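Local structure of FprA (Mycobacterium tuberculosis, 1LQT) at residues A[172-184]-A[435-447]. The protein transfers electrons between NADPH and ferredoxin through a bound FAD cofactor, and may supply electrons to P450 systems. Residues are numbered along the deposited sequence; the frame is centred on the assembly and turned at random.
Sequences VLARTDIADHALE and EPHGRPRVKLASL
Arg439, at the end of the Schellman motif that closes helix 420-434, with Gly438 as C-prime residue, reaches into the turn joining helices 170-173 and 180-186 in the pyridine nucleotide-disulphide oxidoreductase fold. Its NE donates to Thr176 O at 2.8 Å, in the guanidinium plane and nearly straight (164°). A bend at chi3 (72°) turns the far end toward Asp180, where NH1 and NH2 both donate to OD1. The NH1 bond, 2.7 Å to Asp180 OD1, uses the syn lone pair; the NH2 bond arrives on the anti side, 33° out of the carboxylate plane. Val442 CG2 and Leu183 CD2 lie over opposite faces of the guanidinium, each displaced toward its edge, and limit how the flat group can tip. Beside the turn, Arg175 NH1 donates to His437 O at 2.9 Å from above the carbonyl plane, and one water donates to both that oxygen and Ala174 O.

Asp177 and Lys443 meet chiefly through water: OD2 and NZ, 4.3 Å apart, are too distant for a direct salt bridge and share one water, while a second links NZ to Asp177 O. Arg50 O and Asn133 O are also hydrogen-bonded to NZ, so four acceptors share its three protons. Arg441 NE reaches Asp177 OD2 through another water, whereas its NH1 forms salt bridges with Asp427 and Glu430. Buried Arg441 O lacks a hydrogen-bond partner; among its neighbours is Asp177 CA, a CA-H...O contact at 3.5 Å.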
ATOM      1  N   VAL A 172     -17.027  -9.259  13.951  1.00 12.65           N
ATOM      2  CA  VAL A 172     -16.661  -9.716  12.630  1.00 12.85           C
ATOM      3  C   VAL A 172     -15.132  -9.538  12.468  1.00 12.26           C
ATOM      4  O   VAL A 172     -14.439 -10.461  12.016  1.00 11.95           O
ATOM      5  CB  VAL A 172     -17.456  -8.945  11.559  1.00 12.79           C
ATOM      6  CG1 VAL A 172     -16.935  -9.204  10.186  1.00 13.88           C
ATOM      7  CG2 VAL A 172     -18.917  -9.298  11.679  1.00 13.77           C
ATOM      8  N   LEU A 173     -14.604  -8.376  12.841  1.00 11.65           N
ATOM      9  CA  LEU A 173     -13.179  -8.164  12.715  1.00 11.14           C
ATOM     10  C   LEU A 173     -12.376  -9.128  13.586  1.00 10.58           C
ATOM     11  O   LEU A 173     -11.236  -9.451  13.242  1.00 10.64           O
ATOM     12  CB  LEU A 173     -12.820  -6.712  13.032  1.00 12.07           C
ATOM     13  CG  LEU A 173     -13.409  -5.668  12.087  1.00 12.17           C
ATOM     14  CD1 LEU A 173     -13.007  -4.302  12.559  1.00 13.95           C
ATOM     15  CD2 LEU A 173     -12.978  -5.901  10.648  1.00 13.66           C
ATOM     16  N   ALA A 174     -12.973  -9.616  14.664  1.00 11.39           N
ATOM     17  CA  ALA A 174     -12.269 -10.534  15.551  1.00 11.90           C
ATOM     18  C   ALA A 174     -11.937 -11.861  14.900  1.00 11.65           C
ATOM     19  O   ALA A 174     -11.143 -12.614  15.444  1.00 13.07           O
ATOM     20  CB  ALA A 174     -13.067 -10.735  16.864  1.00 12.80           C
ATOM     21  N   ARG A 175     -12.532 -12.172  13.753  1.00 11.25           N
ATOM     22  CA  ARG A 175     -12.264 -13.404  13.022  1.00 11.83           C
ATOM     23  C   ARG A 175     -11.296 -13.174  11.857  1.00 11.47           C
ATOM     24  O   ARG A 175     -11.099 -14.062  11.039  1.00 13.26           O
ATOM     25  CB  ARG A 175     -13.561 -14.049  12.527  1.00 12.05           C
ATOM     26  CG  ARG A 175     -14.546 -14.352  13.642  1.00 13.16           C
ATOM     27  CD  ARG A 175     -13.997 -15.248  14.717  1.00 13.37           C
ATOM     28  NE  ARG A 175     -15.022 -15.517  15.728  1.00 14.41           N
ATOM     29  CZ  ARG A 175     -14.933 -16.448  16.659  1.00 14.51           C
ATOM     30  NH1 ARG A 175     -13.867 -17.215  16.761  1.00 16.06           N
ATOM     31  NH2 ARG A 175     -15.940 -16.615  17.497  1.00 16.63           N
ATOM     32  N   THR A 176     -10.678 -12.003  11.803  1.00 10.69           N
ATOM     33  CA  THR A 176      -9.725 -11.666  10.754  1.00 10.05           C
ATOM     34  C   THR A 176      -8.323 -11.602  11.354  1.00 10.05           C
ATOM     35  O   THR A 176      -8.148 -11.677  12.572  1.00 10.29           O
ATOM     36  CB  THR A 176     -10.023 -10.291  10.090  1.00 10.23           C
ATOM     37  OG1 THR A 176      -9.673  -9.227  10.997  1.00  9.86           O
ATOM     38  CG2 THR A 176     -11.471 -10.159   9.652  1.00 10.54           C
ATOM     39  N   ASP A 177      -7.340 -11.369  10.499  1.00  9.35           N
ATOM     40  CA  ASP A 177      -5.965 -11.194  10.934  1.00  9.09           C
ATOM     41  C   ASP A 177      -5.621  -9.766  11.287  1.00  8.86           C
ATOM     42  O   ASP A 177      -4.448  -9.420  11.375  1.00  9.22           O
ATOM     43  CB  ASP A 177      -4.987 -11.774   9.900  1.00  9.62           C
ATOM     44  CG  ASP A 177      -4.908 -11.009   8.634  1.00  9.32           C
ATOM     45  OD1 ASP A 177      -5.555  -9.946   8.490  1.00  9.35           O
ATOM     46  OD2 ASP A 177      -4.129 -11.449   7.736  1.00 10.38           O
ATOM     47  N   ILE A 178      -6.619  -8.947  11.579  1.00  9.05           N
ATOM     48  CA  ILE A 178      -6.388  -7.597  12.078  1.00  8.98           C
ATOM     49  C   ILE A 178      -5.482  -7.642  13.302  1.00  9.08           C
ATOM     50  O   ILE A 178      -5.526  -8.583  14.108  1.00  9.37           O
ATOM     51  CB  ILE A 178      -7.749  -6.920  12.410  1.00  9.22           C
ATOM     52  CG1 ILE A 178      -7.593  -5.413  12.598  1.00  9.44           C
ATOM     53  CG2 ILE A 178      -8.414  -7.601  13.614  1.00  9.99           C
ATOM     54  CD1 ILE A 178      -8.928  -4.688  12.652  1.00 11.15           C
ATOM     55  N   ALA A 179      -4.691  -6.595  13.489  1.00  9.27           N
ATOM     56  CA  ALA A 179      -3.851  -6.488  14.659  1.00  9.60           C
ATOM     57  C   ALA A 179      -4.686  -6.548  15.938  1.00 10.32           C
ATOM     58  O   ALA A 179      -5.705  -5.856  16.070  1.00 10.69           O
ATOM     59  CB  ALA A 179      -3.120  -5.174  14.635  1.00 10.37           C
ATOM     60  N   ASP A 180      -4.193  -7.276  16.930  1.00 10.74           N
ATOM     61  CA  ASP A 180      -4.886  -7.343  18.204  1.00 11.13           C
ATOM     62  C   ASP A 180      -5.025  -5.963  18.838  1.00 11.44           C
ATOM     63  O   ASP A 180      -6.066  -5.677  19.448  1.00 12.05           O
ATOM     64  CB  ASP A 180      -4.180  -8.278  19.169  1.00 11.59           C
ATOM     65  CG  ASP A 180      -4.538  -9.721  18.984  1.00 12.39           C
ATOM     66  OD1 ASP A 180      -5.515 -10.040  18.284  1.00 15.51           O
ATOM     67  OD2 ASP A 180      -3.895 -10.580  19.636  1.00 14.39           O
ATOM     68  N   HIS A 181      -4.037  -5.079  18.706  1.00 11.76           N
ATOM     69  CA  HIS A 181      -4.153  -3.780  19.324  1.00 12.67           C
ATOM     70  C   HIS A 181      -5.271  -2.941  18.702  1.00 12.82           C
ATOM     71  O   HIS A 181      -5.912  -2.123  19.366  1.00 14.28           O
ATOM     72  CB  HIS A 181      -2.775  -3.073  19.327  1.00 13.48           C
ATOM     73  CG  HIS A 181      -2.090  -2.933  17.983  1.00 14.21           C
ATOM     74  ND1 HIS A 181      -0.775  -3.318  17.752  1.00 16.31           N
ATOM     75  CD2 HIS A 181      -2.506  -2.346  16.833  1.00 14.62           C
ATOM     76  CE1 HIS A 181      -0.427  -2.998  16.511  1.00 17.08           C
ATOM     77  NE2 HIS A 181      -1.457  -2.408  15.934  1.00 16.02           N
ATOM     78  N   ALA A 182      -5.506  -3.140  17.408  1.00 12.50           N
ATOM     79  CA  ALA A 182      -6.573  -2.433  16.723  1.00 11.98           C
ATOM     80  C   ALA A 182      -7.920  -3.020  17.132  1.00 12.78           C
ATOM     81  O   ALA A 182      -8.856  -2.277  17.387  1.00 13.10           O
ATOM     82  CB  ALA A 182      -6.386  -2.498  15.230  1.00 12.50           C
ATOM     83  N   LEU A 183      -8.006  -4.338  17.171  1.00 13.01           N
ATOM     84  CA  LEU A 183      -9.242  -4.977  17.576  1.00 14.03           C
ATOM     85  C   LEU A 183      -9.617  -4.452  18.965  1.00 13.84           C
ATOM     86  O   LEU A 183     -10.786  -4.126  19.227  1.00 15.35           O
ATOM     87  CB  LEU A 183      -9.074  -6.511  17.500  1.00 14.52           C
ATOM     88  CG  LEU A 183     -10.266  -7.375  17.847  1.00 16.59           C
ATOM     89  CD1 LEU A 183     -11.405  -7.112  16.898  1.00 18.27           C
ATOM     90  CD2 LEU A 183      -9.791  -8.805  17.749  1.00 17.49           C
ATOM     91  N   GLU A 184      -8.658  -4.333  19.881  1.00 14.46           N
ATOM     92  CA  GLU A 184      -8.945  -3.860  21.227  1.00 15.55           C
ATOM     93  C   GLU A 184      -9.533  -2.450  21.204  1.00 15.01           C
ATOM     94  O   GLU A 184     -10.509  -2.165  21.928  1.00 16.94           O
ATOM     95  CB  GLU A 184      -7.678  -3.882  22.046  1.00 16.11           C
ATOM     96  CG  GLU A 184      -7.207  -5.284  22.382  1.00 22.31           C
ATOM     97  CD  GLU A 184      -5.846  -5.317  23.068  1.00 29.49           C
ATOM     98  OE1 GLU A 184      -5.037  -4.387  22.882  1.00 32.11           O
ATOM     99  OE2 GLU A 184      -5.581  -6.289  23.825  1.00 36.10           O
ATOM    100  N   GLU A 435      -5.510 -19.720  14.030  1.00 10.59           N
ATOM    101  CA  GLU A 435      -6.479 -20.731  13.612  1.00 11.27           C
ATOM    102  C   GLU A 435      -7.394 -21.209  14.741  1.00 11.27           C
ATOM    103  O   GLU A 435      -8.575 -21.359  14.500  1.00 12.39           O
ATOM    104  CB  GLU A 435      -5.819 -21.875  12.839  1.00 11.65           C
ATOM    105  CG  GLU A 435      -5.349 -21.451  11.453  1.00 12.15           C
ATOM    106  CD  GLU A 435      -4.887 -22.593  10.579  1.00 13.35           C
ATOM    107  OE1 GLU A 435      -4.981 -23.761  10.976  1.00 16.89           O
ATOM    108  OE2 GLU A 435      -4.443 -22.322   9.448  1.00 13.29           O
ATOM    109  N   PRO A 436      -6.912 -21.466  15.954  1.00 12.13           N
ATOM    110  CA  PRO A 436      -7.807 -21.898  17.030  1.00 13.39           C
ATOM    111  C   PRO A 436      -8.860 -20.889  17.410  1.00 12.97           C
ATOM    112  O   PRO A 436      -9.818 -21.231  18.117  1.00 15.15           O
ATOM    113  CB  PRO A 436      -6.863 -22.127  18.206  1.00 14.59           C
ATOM    114  CG  PRO A 436      -5.541 -22.346  17.583  1.00 15.03           C
ATOM    115  CD  PRO A 436      -5.490 -21.478  16.365  1.00 13.22           C
ATOM    116  N   HIS A 437      -8.684 -19.637  16.999  1.00 12.84           N
ATOM    117  CA  HIS A 437      -9.604 -18.558  17.274  1.00 13.68           C
ATOM    118  C   HIS A 437     -10.403 -18.121  16.066  1.00 13.06           C
ATOM    119  O   HIS A 437     -11.065 -17.089  16.065  1.00 14.18           O
ATOM    120  CB  HIS A 437      -8.826 -17.378  17.860  1.00 15.00           C
ATOM    121  CG  HIS A 437      -8.095 -17.753  19.101  1.00 16.40           C
ATOM    122  ND1 HIS A 437      -8.739 -18.237  20.219  1.00 20.56           N
ATOM    123  CD2 HIS A 437      -6.775 -17.797  19.380  1.00 20.17           C
ATOM    124  CE1 HIS A 437      -7.848 -18.512  21.151  1.00 22.39           C
ATOM    125  NE2 HIS A 437      -6.649 -18.248  20.671  1.00 22.21           N
ATOM    126  N   GLY A 438     -10.356 -18.936  15.021  1.00 12.13           N
ATOM    127  CA  GLY A 438     -11.093 -18.658  13.810  1.00 12.30           C
ATOM    128  C   GLY A 438     -10.485 -17.627  12.897  1.00 11.74           C
ATOM    129  O   GLY A 438     -11.160 -17.162  12.008  1.00 14.11           O
ATOM    130  N   ARG A 439      -9.225 -17.288  13.112  1.00 10.99           N
ATOM    131  CA  ARG A 439      -8.538 -16.247  12.370  1.00 10.72           C
ATOM    132  C   ARG A 439      -7.468 -16.852  11.481  1.00 10.12           C
ATOM    133  O   ARG A 439      -6.884 -17.874  11.852  1.00 10.89           O
ATOM    134  CB  ARG A 439      -7.881 -15.268  13.346  1.00 11.16           C
ATOM    135  CG  ARG A 439      -8.854 -14.693  14.368  1.00 11.03           C
ATOM    136  CD  ARG A 439      -8.210 -13.996  15.520  1.00 11.80           C
ATOM    137  NE  ARG A 439      -7.629 -12.716  15.142  1.00 11.05           N
ATOM    138  CZ  ARG A 439      -7.040 -11.884  15.996  1.00 11.42           C
ATOM    139  NH1 ARG A 439      -6.893 -12.181  17.279  1.00 12.24           N
ATOM    140  NH2 ARG A 439      -6.524 -10.743  15.567  1.00 12.63           N
ATOM    141  N   PRO A 440      -7.137 -16.237  10.345  1.00  9.92           N
ATOM    142  CA  PRO A 440      -6.067 -16.809   9.525  1.00 10.00           C
ATOM    143  C   PRO A 440      -4.714 -16.809  10.237  1.00  9.33           C
ATOM    144  O   PRO A 440      -3.915 -17.712  10.044  1.00  9.82           O
ATOM    145  CB  PRO A 440      -6.066 -15.916   8.270  1.00 10.43           C
ATOM    146  CG  PRO A 440      -7.447 -15.351   8.224  1.00 12.04           C
ATOM    147  CD  PRO A 440      -7.857 -15.164   9.625  1.00 10.33           C
ATOM    148  N   ARG A 441      -4.489 -15.764  11.014  1.00  9.31           N
ATOM    149  CA  ARG A 441      -3.265 -15.639  11.778  1.00  9.10           C
ATOM    150  C   ARG A 441      -3.466 -14.541  12.812  1.00  8.96           C
ATOM    151  O   ARG A 441      -4.394 -13.736  12.702  1.00  9.34           O
ATOM    152  CB  ARG A 441      -2.056 -15.306  10.899  1.00  9.09           C
ATOM    153  CG  ARG A 441      -2.102 -13.936  10.284  1.00  9.87           C
ATOM    154  CD  ARG A 441      -0.883 -13.609   9.417  1.00 11.00           C
ATOM    155  NE  ARG A 441      -0.744 -14.523   8.289  1.00 10.71           N
ATOM    156  CZ  ARG A 441       0.311 -15.322   8.013  1.00 11.46           C
ATOM    157  NH1 ARG A 441       1.425 -15.356   8.754  1.00 11.31           N
ATOM    158  NH2 ARG A 441       0.246 -16.104   6.954  1.00 13.03           N
ATOM    159  N   VAL A 442      -2.571 -14.518  13.797  1.00  9.01           N
ATOM    160  CA  VAL A 442      -2.417 -13.358  14.684  1.00  9.06           C
ATOM    161  C   VAL A 442      -1.006 -12.910  14.479  1.00  9.29           C
ATOM    162  O   VAL A 442      -0.073 -13.656  14.723  1.00  9.22           O
ATOM    163  CB  VAL A 442      -2.703 -13.667  16.169  1.00 10.14           C
ATOM    164  CG1 VAL A 442      -2.521 -12.429  16.992  1.00 10.97           C
ATOM    165  CG2 VAL A 442      -4.067 -14.255  16.352  1.00 12.49           C
ATOM    166  N   LYS A 443      -0.844 -11.693  13.993  1.00  9.07           N
ATOM    167  CA  LYS A 443       0.453 -11.179  13.641  1.00  8.74           C
ATOM    168  C   LYS A 443       1.251 -10.701  14.825  1.00  9.01           C
ATOM    169  O   LYS A 443       0.735 -10.128  15.766  1.00  9.82           O
ATOM    170  CB  LYS A 443       0.303 -10.030  12.652  1.00  8.92           C
ATOM    171  CG  LYS A 443      -0.192 -10.446  11.295  1.00  9.53           C
ATOM    172  CD  LYS A 443      -0.388  -9.242  10.404  1.00 10.37           C
ATOM    173  CE  LYS A 443      -0.865  -9.631   9.047  1.00 10.49           C
ATOM    174  NZ  LYS A 443      -1.191  -8.396   8.221  1.00 10.30           N
ATOM    175  N   LEU A 444       2.562 -10.918  14.717  1.00  9.22           N
ATOM    176  CA  LEU A 444       3.535 -10.341  15.628  1.00  9.17           C
ATOM    177  C   LEU A 444       3.734  -8.889  15.143  1.00  9.58           C
ATOM    178  O   LEU A 444       4.148  -8.647  14.008  1.00  9.77           O
ATOM    179  CB  LEU A 444       4.819 -11.156  15.554  1.00  9.21           C
ATOM    180  CG  LEU A 444       4.672 -12.589  16.069  1.00  9.76           C
ATOM    181  CD1 LEU A 444       5.810 -13.431  15.579  1.00 11.58           C
ATOM    182  CD2 LEU A 444       4.621 -12.605  17.588  1.00 12.01           C
ATOM    183  N   ALA A 445       3.420  -7.933  16.012  1.00 10.01           N
ATOM    184  CA  ALA A 445       3.199  -6.552  15.601  1.00 10.35           C
ATOM    185  C   ALA A 445       4.362  -5.602  15.839  1.00 10.17           C
ATOM    186  O   ALA A 445       4.268  -4.429  15.516  1.00 11.18           O
ATOM    187  CB  ALA A 445       1.948  -6.006  16.278  1.00 11.17           C
ATOM    188  N   SER A 446       5.444  -6.108  16.403  1.00 11.54           N
ATOM    189  CA  SER A 446       6.640  -5.309  16.638  1.00 11.59           C
ATOM    190  C   SER A 446       7.860  -6.050  16.123  1.00 10.76           C
ATOM    191  O   SER A 446       7.866  -7.274  16.051  1.00 10.42           O
ATOM    192  CB  SER A 446       6.845  -5.027  18.136  1.00 13.11           C
ATOM    193  OG  SER A 446       7.148  -6.205  18.856  1.00 14.14           O
ATOM    194  N   LEU A 447       8.915  -5.296  15.822  1.00 11.20           N
ATOM    195  CA  LEU A 447      10.159  -5.897  15.423  1.00 11.17           C
ATOM    196  C   LEU A 447      10.667  -6.822  16.522  1.00 11.07           C
ATOM    197  O   LEU A 447      11.116  -7.915  16.249  1.00 11.43           O
ATOM    198  CB  LEU A 447      11.196  -4.825  15.110  1.00 11.70           C
ATOM    199  CG  LEU A 447      12.546  -5.359  14.634  1.00 12.65           C
ATOM    200  CD1 LEU A 447      12.429  -6.229  13.408  1.00 13.92           C
ATOM    201  CD2 LEU A 447      13.484  -4.196  14.390  1.00 14.73           C
TER
HETATM  202  O   HOH W   1     -11.486 -14.502  17.479  1.00 24.82           O
HETATM  203  O   HOH W   2      -2.223 -10.176   6.224  1.00 10.07           O
HETATM  204  O   HOH W   3      -3.274  -7.545   9.771  1.00 10.84           O
HETATM  205  O   HOH W   4      -3.018  -9.928  13.655  1.00 11.07           O
HETATM  206  O   HOH W   5      -2.989 -13.772   6.841  1.00 12.38           O
HETATM  207  O   HOH W   6      -1.621  -8.615  16.586  1.00 13.04           O